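Local coordinates for tyrosine-protein phosphatase YwqE (Bacillus subtilis, PDB 3QY7) that removes phosphate from tyrosine residues of phosphoproteins, including YwqD, YwqF and Ssb, as a manganese-dependent hydrolase built on a PHP-like TIM barrel, at residues Tyr130-Glu138 / Gly157-Ser166; Leu76-Val87 / Leu97-Glu108. All coordinates share one frame; numbering follows the deposited sequence.

Following the chain from the N terminus, contact 2 comes first: after 76-87, the chain passes through helix 87-92 and returns at 97-108, laying strand 104-108 parallel to strand 80-82. Helix 118-127 then carries it to 130-138, where contact 1 opens; helices 141-145 and 148-155 fill that second loop before 157-166 closes it. The two loops follow in series, neither nested nor crossed. They nevertheless share a sheet, since strands 104-108 and 131-135 are neighbours in the barrel wall, with Val-133 N lying 2.8 Å from Ile-105 O, a probable hydrogen bond. Both contacts also supply ligands to the same iron ion, so successive barrel strands meet at one metal centre.

Contact 1 of 2, residues Tyr130-Glu138 / Gly157-Ser166; sequences YIPVIAHPE and GAASQITSGS. With FE (Fe (III) ion), chain B.
Val-133 and Ala-159 sit side by side in the wall of the TIM barrel, where strands 131-135 and 159-163 pair in parallel at the ends of a beta-alpha-beta crossover. Backbone bonds such as Ile-134 N to Ala-159 O (2.8 Å) hold the register. The methyl of Ala-159 fits the shallow hollow between Ile-131 CG2 and Val-133 CG2; so small a side chain suits this place between two branched ones. Next along this face, Val-133 CG1 rests on Gln-161 CB (3.9 Å), the valine methyl set across the glutamine stem. The amide of Gln-161 continues past Ala-135, and its OE1 bonds to His-5, an iron ligand, making Gln-161 a second-shell residue.

On the other face, Ile-134 points its CD1 at Ala-158 CB (4.0 Å), under Phe-122 of helix 118-127. Pro-137 rests its CG on Ser-160 OG (3.5 Å), a hydroxyl that bonds to Leu-187 O. At the end of the strand, His-136 turns its ring over Ala-135 CB and binds iron through NE2 (2.2 Å).

Glu-138 folds back toward 157-166. With CG folded in over the main chain (chi1 82°) and a bend at chi2, its carboxyl carbon lies across Ile-162 CG1. A glutamate suits the site because one carboxylate oxygen can collect three donors at the start of helix 164-168. OE2 is buried without a polar partner, whereas OE1 takes Thr-163 N from above the carboxylate plane, Thr-163 OG1 on the syn side at 2.8 Å, and Ser-166 OG on the anti lone pair at 2.7 Å.

Contact 2 of 2, residues Leu76-Val87 / Leu97-Glu108; sequences LPGQEIRIYGEV and LSLNDTKYILIE. With FE (Fe (III) ion), chain B; FE (Fe (III) ion), chain C.
Glu-108 and Glu-80 bring their carboxylates together at the metal centre of this PHP-like barrel, from neighbouring parallel strands of one beta-alpha-beta unit. Glu-108 can be followed outward. Its CB and CG pass beside Glu-80 OE2, CG at 3.2 Å; CG is anti to the backbone N (chi1 -175°), which carries the chain into the barrel mouth. CD lies 3.0 Å from the same Glu-80 OE2, close to the iron. At the tip the two oxygens divide their work. OE1 binds iron at 2.1 Å and accepts a hydrogen bond from a water that Arg-82 NH2 also holds. OE2 lies almost in the guanidinium plane of Arg-82, while NE approaches from well above the carboxylate plane (52° out of it) in a nearly straight salt bridge of 2.8 Å. The bend at chi2 brings Arg-82 CD beside Glu-108 O, and a second bend at chi3 turns NE onto OE2. An arginine suits this solvent-facing place because its NE can hold OE2 while OE1 serves the metal.

Glu-80, fully extended, bridges two irons: OE2 lies 2.1 Å from the one it shares with Glu-108, and OE1 binds the other. Glu-80 OE2 and Glu-108 OE1 come within 2.9 Å because both bind that metal.

On the opposite face, Ile-81 CD1 meets Ile-105 CD1 (3.7 Å), and Val-87 CG1 lies against Ile-105 CD1. Before the strands pair, a water joins Gln-79 O and Leu-97 O to Leu-106 N, while Gln-79 OE1 accepts a hydrogen bond from Leu-97 N (2.9 Å), which comes from above the amide plane. Leu-97 packs on helix 52-68 and Leu-99 on helix 219-232, while Leu-106, on the face of the two glutamates, touches Ala-135 of strand 131-135.

Contact 1 of 2, residues Tyr130-Glu138 / Gly157-Ser166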
loop_
_atom_site.group_PDB
_atom_site.type_symbol
_atom_site.label_atom_id
_atom_site.label_comp_id
_atom_site.label_asym_id
_atom_site.label_seq_id
_atom_site.Cartn_x
_atom_site.Cartn_y
_atom_site.Cartn_z
ATOM N N TYR A 130 -15.963 -1.248 -5.598
ATOM C CA TYR A 130 -14.611 -1.150 -5.015
ATOM C C TYR A 130 -13.592 -2.076 -5.695
ATOM O O TYR A 130 -13.950 -3.077 -6.335
ATOM C CB TYR A 130 -14.653 -1.453 -3.520
ATOM C CG TYR A 130 -15.273 -0.358 -2.669
ATOM C CD1 TYR A 130 -14.505 0.732 -2.240
ATOM C CD2 TYR A 130 -16.622 -0.412 -2.285
ATOM C CE1 TYR A 130 -15.050 1.740 -1.462
ATOM C CE2 TYR A 130 -17.183 0.603 -1.499
ATOM C CZ TYR A 130 -16.392 1.675 -1.101
ATOM O OH TYR A 130 -16.924 2.687 -0.322
ATOM N N ILE A 131 -12.316 -1.725 -5.557
ATOM C CA ILE A 131 -11.227 -2.589 -5.982
ATOM C C ILE A 131 -10.375 -2.829 -4.741
ATOM O O ILE A 131 -9.770 -1.890 -4.212
ATOM C CB ILE A 131 -10.398 -1.973 -7.136
ATOM C CG1 ILE A 131 -11.253 -1.833 -8.403
ATOM C CG2 ILE A 131 -9.193 -2.862 -7.441
ATOM C CD1 ILE A 131 -10.526 -1.202 -9.604
ATOM N N PRO A 132 -10.357 -4.078 -4.231
ATOM C CA PRO A 132 -9.503 -4.358 -3.080
ATOM C C PRO A 132 -8.049 -4.425 -3.525
ATOM O O PRO A 132 -7.749 -5.038 -4.558
ATOM C CB PRO A 132 -9.978 -5.742 -2.593
ATOM C CG PRO A 132 -10.631 -6.367 -3.787
ATOM C CD PRO A 132 -11.180 -5.237 -4.629
ATOM N N VAL A 133 -7.180 -3.764 -2.763
ATOM C CA VAL A 133 -5.739 -3.798 -2.988
ATOM C C VAL A 133 -5.105 -4.542 -1.839
ATOM O O VAL A 133 -5.147 -4.077 -0.685
ATOM C CB VAL A 133 -5.147 -2.385 -3.071
ATOM C CG1 VAL A 133 -3.628 -2.466 -3.387
ATOM C CG2 VAL A 133 -5.855 -1.592 -4.188
ATOM N N ILE A 134 -4.515 -5.692 -2.157
ATOM C CA ILE A 134 -3.846 -6.522 -1.149
ATOM C C ILE A 134 -2.521 -5.872 -0.778
ATOM O O ILE A 134 -1.677 -5.650 -1.659
ATOM C CB ILE A 134 -3.586 -7.936 -1.716
ATOM C CG1 ILE A 134 -4.932 -8.606 -2.039
ATOM C CG2 ILE A 134 -2.803 -8.803 -0.693
ATOM C CD1 ILE A 134 -4.819 -9.816 -2.964
ATOM N N ALA A 135 -2.356 -5.590 0.509
ATOM C CA ALA A 135 -1.100 -5.027 1.030
ATOM C C ALA A 135 -0.018 -6.107 1.060
ATOM O O ALA A 135 -0.239 -7.219 1.541
ATOM C CB ALA A 135 -1.304 -4.436 2.394
ATOM N N HIS A 136 1.144 -5.739 0.529
ATOM C CA HIS A 136 2.369 -6.538 0.603
ATOM C C HIS A 136 2.144 -8.051 0.559
ATOM O O HIS A 136 2.479 -8.741 1.513
ATOM C CB HIS A 136 3.222 -6.153 1.819
ATOM C CG HIS A 136 2.463 -6.083 3.106
ATOM N ND1 HIS A 136 1.962 -7.201 3.745
ATOM C CD2 HIS A 136 2.123 -5.026 3.883
ATOM C CE1 HIS A 136 1.355 -6.830 4.856
ATOM N NE2 HIS A 136 1.446 -5.516 4.969
ATOM N N PRO A 137 1.608 -8.554 -0.556
ATOM C CA PRO A 137 1.364 -9.996 -0.624
ATOM C C PRO A 137 2.663 -10.799 -0.510
ATOM O O PRO A 137 2.624 -11.955 -0.048
ATOM C CB PRO A 137 0.713 -10.183 -2.003
ATOM C CG PRO A 137 1.197 -8.996 -2.806
ATOM C CD PRO A 137 1.198 -7.873 -1.799
ATOM N N GLU A 138 3.790 -10.196 -0.908
ATOM C CA GLU A 138 5.111 -10.862 -0.815
ATOM C C GLU A 138 5.537 -11.175 0.625
ATOM O O GLU A 138 6.381 -12.053 0.858
ATOM C CB GLU A 138 6.193 -10.039 -1.554
ATOM C CG GLU A 138 6.808 -8.837 -0.768
ATOM C CD GLU A 138 5.939 -7.577 -0.712
ATOM O OE1 GLU A 138 6.479 -6.542 -0.294
ATOM O OE2 GLU A 138 4.747 -7.595 -1.080
ATOM N N GLY A 157 -10.037 -10.296 -9.767
ATOM C CA GLY A 157 -10.257 -8.849 -9.799
ATOM C C GLY A 157 -9.537 -8.015 -8.752
ATOM O O GLY A 157 -9.588 -6.787 -8.804
ATOM N N ALA A 158 -8.841 -8.675 -7.831
ATOM C CA ALA A 158 -8.079 -7.972 -6.800
ATOM C C ALA A 158 -6.851 -7.361 -7.435
ATOM O O ALA A 158 -6.324 -7.859 -8.427
ATOM C CB ALA A 158 -7.663 -8.932 -5.701
ATOM N N ALA A 159 -6.423 -6.239 -6.867
ATOM C CA ALA A 159 -5.097 -5.694 -7.175
ATOM C C ALA A 159 -4.171 -5.952 -6.001
ATOM O O ALA A 159 -4.616 -6.302 -4.909
ATOM C CB ALA A 159 -5.216 -4.179 -7.438
ATOM N N SER A 160 -2.867 -5.760 -6.206
ATOM C CA SER A 160 -1.950 -5.838 -5.064
ATOM C C SER A 160 -0.807 -4.823 -5.141
ATOM O O SER A 160 -0.475 -4.321 -6.218
ATOM C CB SER A 160 -1.417 -7.269 -4.845
ATOM O OG SER A 160 -0.311 -7.564 -5.671
ATOM N N GLN A 161 -0.223 -4.565 -3.986
ATOM C CA GLN A 161 0.813 -3.545 -3.827
ATOM C C GLN A 161 2.030 -4.168 -3.151
ATOM O O GLN A 161 1.946 -4.681 -2.027
ATOM C CB GLN A 161 0.239 -2.368 -3.018
ATOM C CG GLN A 161 1.306 -1.452 -2.395
ATOM C CD GLN A 161 1.631 -1.830 -0.971
ATOM O OE1 GLN A 161 0.740 -2.068 -0.159
ATOM N NE2 GLN A 161 2.930 -1.832 -0.634
ATOM N N ILE A 162 3.153 -4.108 -3.859
ATOM C CA ILE A 162 4.429 -4.600 -3.371
ATOM C C ILE A 162 5.153 -3.492 -2.619
ATOM O O ILE A 162 4.922 -2.305 -2.866
ATOM C CB ILE A 162 5.289 -5.161 -4.524
ATOM C CG1 ILE A 162 6.355 -6.118 -3.983
ATOM C CG2 ILE A 162 5.883 -4.050 -5.417
ATOM C CD1 ILE A 162 6.375 -7.393 -4.753
ATOM N N THR A 163 6.021 -3.881 -1.697
ATOM C CA THR A 163 6.780 -2.913 -0.900
ATOM C C THR A 163 8.081 -2.558 -1.604
ATOM O O THR A 163 8.792 -3.455 -2.049
ATOM C CB THR A 163 7.154 -3.490 0.494
ATOM O OG1 THR A 163 6.024 -4.188 1.058
ATOM C CG2 THR A 163 7.577 -2.387 1.439
ATOM N N SER A 164 8.391 -1.261 -1.698
ATOM C CA SER A 164 9.653 -0.809 -2.296
ATOM C C SER A 164 10.816 -1.512 -1.635
ATOM O O SER A 164 11.677 -2.032 -2.329
ATOM C CB SER A 164 9.843 0.706 -2.188
ATOM O OG SER A 164 8.848 1.424 -2.919
ATOM N N GLY A 165 10.821 -1.550 -0.309
ATOM C CA GLY A 165 11.939 -2.163 0.409
ATOM C C GLY A 165 12.177 -3.620 0.051
ATOM O O GLY A 165 13.326 -4.070 0.008
ATOM N N SER A 166 11.107 -4.373 -0.208
ATOM C CA SER A 166 11.227 -5.781 -0.602
ATOM C C SER A 166 12.027 -5.941 -1.878
ATOM O O SER A 166 12.949 -6.767 -1.948
ATOM C CB SER A 166 9.845 -6.419 -0.787
ATOM O OG SER A 166 9.127 -6.389 0.428
HETATM FE FE FE B . 0.971 -4.331 6.776
HETATM O O HOH W 1 2.779 -5.318 7.636
HETATM O O HOH W 2 1.994 -2.735 5.983
#

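Contact 2 of 2, residues Leu76-Val87 / Leu97-Glu108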
loop_
_atom_site.group_PDB
_atom_site.type_symbol
_atom_site.label_atom_id
_atom_site.label_comp_id
_atom_site.label_asym_id
_atom_site.label_seq_id
_atom_site.Cartn_x
_atom_site.Cartn_y
_atom_site.Cartn_z
ATOM N N LEU A 76 -2.703 12.777 1.956
ATOM C CA LEU A 76 -4.119 12.487 1.784
ATOM C C LEU A 76 -4.562 11.339 2.713
ATOM O O LEU A 76 -3.733 10.541 3.173
ATOM C CB LEU A 76 -4.400 12.138 0.322
ATOM C CG LEU A 76 -4.200 13.341 -0.607
ATOM C CD1 LEU A 76 -4.192 12.865 -2.037
ATOM C CD2 LEU A 76 -5.290 14.381 -0.384
ATOM N N PRO A 77 -5.869 11.246 3.003
ATOM C CA PRO A 77 -6.318 10.264 3.984
ATOM C C PRO A 77 -6.532 8.860 3.401
ATOM O O PRO A 77 -6.862 8.717 2.220
ATOM C CB PRO A 77 -7.644 10.861 4.478
ATOM C CG PRO A 77 -8.179 11.546 3.270
ATOM C CD PRO A 77 -6.964 12.144 2.586
ATOM N N GLY A 78 -6.343 7.845 4.255
ATOM C CA GLY A 78 -6.549 6.444 3.918
ATOM C C GLY A 78 -6.355 5.617 5.183
ATOM O O GLY A 78 -6.198 6.165 6.265
ATOM N N GLN A 79 -6.365 4.298 5.021
ATOM C CA GLN A 79 -6.127 3.362 6.127
ATOM C C GLN A 79 -5.537 2.084 5.568
ATOM O O GLN A 79 -5.800 1.706 4.424
ATOM C CB GLN A 79 -7.455 2.988 6.820
ATOM C CG GLN A 79 -7.916 3.954 7.881
ATOM C CD GLN A 79 -9.249 3.531 8.482
ATOM O OE1 GLN A 79 -10.066 2.893 7.826
ATOM N NE2 GLN A 79 -9.466 3.904 9.740
ATOM N N GLU A 80 -4.739 1.403 6.389
ATOM C CA GLU A 80 -4.396 0.018 6.107
ATOM C C GLU A 80 -5.342 -0.819 6.969
ATOM O O GLU A 80 -5.343 -0.704 8.201
ATOM C CB GLU A 80 -2.931 -0.287 6.459
ATOM C CG GLU A 80 -2.579 -1.780 6.162
ATOM C CD GLU A 80 -1.142 -2.151 6.464
ATOM O OE1 GLU A 80 -0.392 -1.290 6.912
ATOM O OE2 GLU A 80 -0.779 -3.311 6.225
ATOM N N ILE A 81 -6.169 -1.616 6.308
ATOM C CA ILE A 81 -7.248 -2.343 7.002
ATOM C C ILE A 81 -6.944 -3.840 7.061
ATOM O O ILE A 81 -7.043 -4.546 6.071
ATOM C CB ILE A 81 -8.598 -2.101 6.291
ATOM C CG1 ILE A 81 -8.858 -0.592 6.158
ATOM C CG2 ILE A 81 -9.747 -2.841 7.032
ATOM C CD1 ILE A 81 -10.005 -0.229 5.214
ATOM N N ARG A 82 -6.568 -4.315 8.244
ATOM C CA ARG A 82 -6.446 -5.748 8.457
ATOM C C ARG A 82 -7.811 -6.370 8.211
ATOM O O ARG A 82 -8.802 -5.960 8.828
ATOM C CB ARG A 82 -5.979 -6.036 9.882
ATOM C CG ARG A 82 -5.970 -7.524 10.253
ATOM C CD ARG A 82 -4.813 -8.259 9.561
ATOM N NE ARG A 82 -3.508 -7.738 9.966
ATOM C CZ ARG A 82 -2.874 -8.077 11.086
ATOM N NH1 ARG A 82 -3.423 -8.956 11.928
ATOM N NH2 ARG A 82 -1.688 -7.541 11.363
ATOM N N ILE A 83 -7.850 -7.362 7.326
ATOM C CA ILE A 83 -9.105 -7.974 6.894
ATOM C C ILE A 83 -9.920 -8.454 8.092
ATOM O O ILE A 83 -9.369 -8.936 9.072
ATOM C CB ILE A 83 -8.842 -9.124 5.880
ATOM C CG1 ILE A 83 -10.123 -9.549 5.147
ATOM C CG2 ILE A 83 -8.091 -10.296 6.540
ATOM C CD1 ILE A 83 -9.869 -10.445 3.933
ATOM N N TYR A 84 -11.227 -8.249 8.009
ATOM C CA TYR A 84 -12.176 -8.830 8.971
ATOM C C TYR A 84 -13.509 -8.978 8.270
ATOM O O TYR A 84 -13.695 -8.457 7.172
ATOM C CB TYR A 84 -12.261 -8.027 10.284
ATOM C CG TYR A 84 -12.800 -6.618 10.169
ATOM C CD1 TYR A 84 -11.978 -5.568 9.754
ATOM C CD2 TYR A 84 -14.121 -6.324 10.501
ATOM C CE1 TYR A 84 -12.461 -4.277 9.665
ATOM C CE2 TYR A 84 -14.616 -5.032 10.412
ATOM C CZ TYR A 84 -13.778 -4.006 9.987
ATOM O OH TYR A 84 -14.261 -2.715 9.903
ATOM N N GLY A 85 -14.428 -9.724 8.883
ATOM C CA GLY A 85 -15.642 -10.141 8.185
ATOM C C GLY A 85 -16.573 -9.020 7.755
ATOM O O GLY A 85 -17.276 -9.151 6.755
ATOM N N GLU A 86 -16.559 -7.916 8.502
ATOM C CA GLU A 86 -17.545 -6.847 8.344
ATOM C C GLU A 86 -17.010 -5.628 7.584
ATOM O O GLU A 86 -17.556 -4.531 7.708
ATOM C CB GLU A 86 -18.080 -6.410 9.718
ATOM C CG GLU A 86 -18.822 -7.497 10.515
ATOM C CD GLU A 86 -17.895 -8.535 11.139
ATOM O OE1 GLU A 86 -16.735 -8.199 11.467
ATOM O OE2 GLU A 86 -18.332 -9.696 11.309
ATOM N N VAL A 87 -15.944 -5.819 6.804
ATOM C CA VAL A 87 -15.358 -4.720 6.018
ATOM C C VAL A 87 -16.380 -4.041 5.095
ATOM O O VAL A 87 -16.454 -2.814 5.046
ATOM C CB VAL A 87 -14.116 -5.176 5.208
ATOM C CG1 VAL A 87 -13.775 -4.165 4.104
ATOM C CG2 VAL A 87 -12.924 -5.381 6.134
ATOM N N LEU A 97 -11.931 3.987 5.909
ATOM C CA LEU A 97 -11.510 4.844 4.807
ATOM C C LEU A 97 -10.955 4.006 3.673
ATOM O O LEU A 97 -10.188 3.058 3.903
ATOM C CB LEU A 97 -10.405 5.809 5.270
ATOM C CG LEU A 97 -10.738 6.968 6.204
ATOM C CD1 LEU A 97 -9.482 7.680 6.615
ATOM C CD2 LEU A 97 -11.692 7.959 5.512
ATOM N N SER A 98 -11.347 4.340 2.449
ATOM C CA SER A 98 -10.638 3.841 1.290
ATOM C C SER A 98 -9.481 4.801 1.012
ATOM O O SER A 98 -9.343 5.822 1.695
ATOM C CB SER A 98 -11.563 3.705 0.085
ATOM O OG SER A 98 -12.158 4.959 -0.214
ATOM N N LEU A 99 -8.628 4.442 0.060
ATOM C CA LEU A 99 -7.429 5.233 -0.215
ATOM C C LEU A 99 -7.850 6.534 -0.881
ATOM O O LEU A 99 -8.409 6.521 -1.962
ATOM C CB LEU A 99 -6.452 4.428 -1.100
ATOM C CG LEU A 99 -5.907 3.114 -0.491
ATOM C CD1 LEU A 99 -5.127 2.353 -1.517
ATOM C CD2 LEU A 99 -5.032 3.411 0.755
ATOM N N ASN A 100 -7.582 7.659 -0.214
ATOM C CA ASN A 100 -7.991 8.958 -0.709
ATOM C C ASN A 100 -9.468 9.007 -1.102
ATOM O O ASN A 100 -9.840 9.673 -2.072
ATOM C CB ASN A 100 -7.105 9.401 -1.892
ATOM C CG ASN A 100 -7.316 10.858 -2.245
ATOM O OD1 ASN A 100 -7.545 11.670 -1.366
ATOM N ND2 ASN A 100 -7.250 11.187 -3.539
ATOM N N ASP A 101 -10.300 8.275 -0.367
ATOM C CA ASP A 101 -11.751 8.243 -0.643
ATOM C C ASP A 101 -12.106 7.740 -2.050
ATOM O O ASP A 101 -13.191 8.022 -2.557
ATOM C CB ASP A 101 -12.366 9.638 -0.413
ATOM C CG ASP A 101 -12.265 10.095 1.019
ATOM O OD1 ASP A 101 -11.856 11.264 1.232
ATOM O OD2 ASP A 101 -12.560 9.296 1.945
ATOM N N THR A 102 -11.197 7.005 -2.685
ATOM C CA THR A 102 -11.447 6.419 -4.001
ATOM C C THR A 102 -12.051 5.026 -3.877
ATOM O O THR A 102 -12.337 4.565 -2.784
ATOM C CB THR A 102 -10.151 6.281 -4.811
ATOM O OG1 THR A 102 -9.328 5.258 -4.207
ATOM C CG2 THR A 102 -9.409 7.620 -4.876
ATOM N N LYS A 103 -12.208 4.353 -5.014
ATOM C CA LYS A 103 -12.726 2.993 -5.029
ATOM C C LYS A 103 -11.713 1.963 -4.561
ATOM O O LYS A 103 -12.061 0.800 -4.424
ATOM C CB LYS A 103 -13.201 2.622 -6.426
ATOM C CG LYS A 103 -12.096 2.324 -7.422
ATOM C CD LYS A 103 -12.670 1.952 -8.767
ATOM C CE LYS A 103 -13.218 3.159 -9.468
ATOM N NZ LYS A 103 -14.056 2.729 -10.637
ATOM N N TYR A 104 -10.466 2.385 -4.354
ATOM C CA TYR A 104 -9.397 1.461 -3.958
ATOM C C TYR A 104 -9.289 1.385 -2.446
ATOM O O TYR A 104 -9.218 2.403 -1.770
ATOM C CB TYR A 104 -8.067 1.909 -4.571
ATOM C CG TYR A 104 -8.104 1.864 -6.077
ATOM C CD1 TYR A 104 -7.759 0.705 -6.766
ATOM C CD2 TYR A 104 -8.561 2.963 -6.813
ATOM C CE1 TYR A 104 -7.821 0.653 -8.151
ATOM C CE2 TYR A 104 -8.627 2.926 -8.199
ATOM C CZ TYR A 104 -8.260 1.769 -8.862
ATOM O OH TYR A 104 -8.331 1.710 -10.232
ATOM N N ILE A 105 -9.286 0.170 -1.906
ATOM C CA ILE A 105 -9.256 -0.010 -0.468
ATOM C C ILE A 105 -8.096 -0.934 -0.136
ATOM O O ILE A 105 -7.917 -1.956 -0.812
ATOM C CB ILE A 105 -10.622 -0.549 0.090
ATOM C CG1 ILE A 105 -10.574 -0.779 1.598
ATOM C CG2 ILE A 105 -11.137 -1.749 -0.698
ATOM C CD1 ILE A 105 -11.923 -1.180 2.205
ATOM N N LEU A 106 -7.299 -0.548 0.861
ATOM C CA LEU A 106 -6.076 -1.293 1.217
ATOM C C LEU A 106 -6.378 -2.306 2.304
ATOM O O LEU A 106 -6.638 -1.947 3.447
ATOM C CB LEU A 106 -4.972 -0.312 1.653
ATOM C CG LEU A 106 -3.587 -0.932 1.908
ATOM C CD1 LEU A 106 -3.005 -1.531 0.638
ATOM C CD2 LEU A 106 -2.659 0.113 2.498
ATOM N N ILE A 107 -6.366 -3.576 1.903
ATOM C CA ILE A 107 -6.715 -4.694 2.768
ATOM C C ILE A 107 -5.462 -5.520 3.012
ATOM O O ILE A 107 -4.799 -5.937 2.059
ATOM C CB ILE A 107 -7.796 -5.573 2.093
ATOM C CG1 ILE A 107 -9.058 -4.754 1.781
ATOM C CG2 ILE A 107 -8.138 -6.813 2.957
ATOM C CD1 ILE A 107 -9.759 -4.189 2.982
ATOM N N GLU A 108 -5.171 -5.765 4.283
ATOM C CA GLU A 108 -3.992 -6.519 4.698
ATOM C C GLU A 108 -4.432 -7.838 5.306
ATOM O O GLU A 108 -5.276 -7.848 6.197
ATOM C CB GLU A 108 -3.221 -5.725 5.749
ATOM C CG GLU A 108 -1.898 -6.358 6.172
ATOM C CD GLU A 108 -1.455 -5.935 7.556
ATOM O OE1 GLU A 108 -0.235 -5.751 7.767
ATOM O OE2 GLU A 108 -2.307 -5.769 8.451
HETATM FE FE FE B . 0.971 -4.331 6.776
HETATM FE FE FE C . 1.669 -0.935 6.396
HETATM O O HOH W 3 -7.890 1.847 2.524
HETATM O O HOH W 4 0.275 -5.866 10.450
HETATM O O HOH W 1 2.779 -5.318 7.636
HETATM O O HOH W 2 1.994 -2.735 5.983
#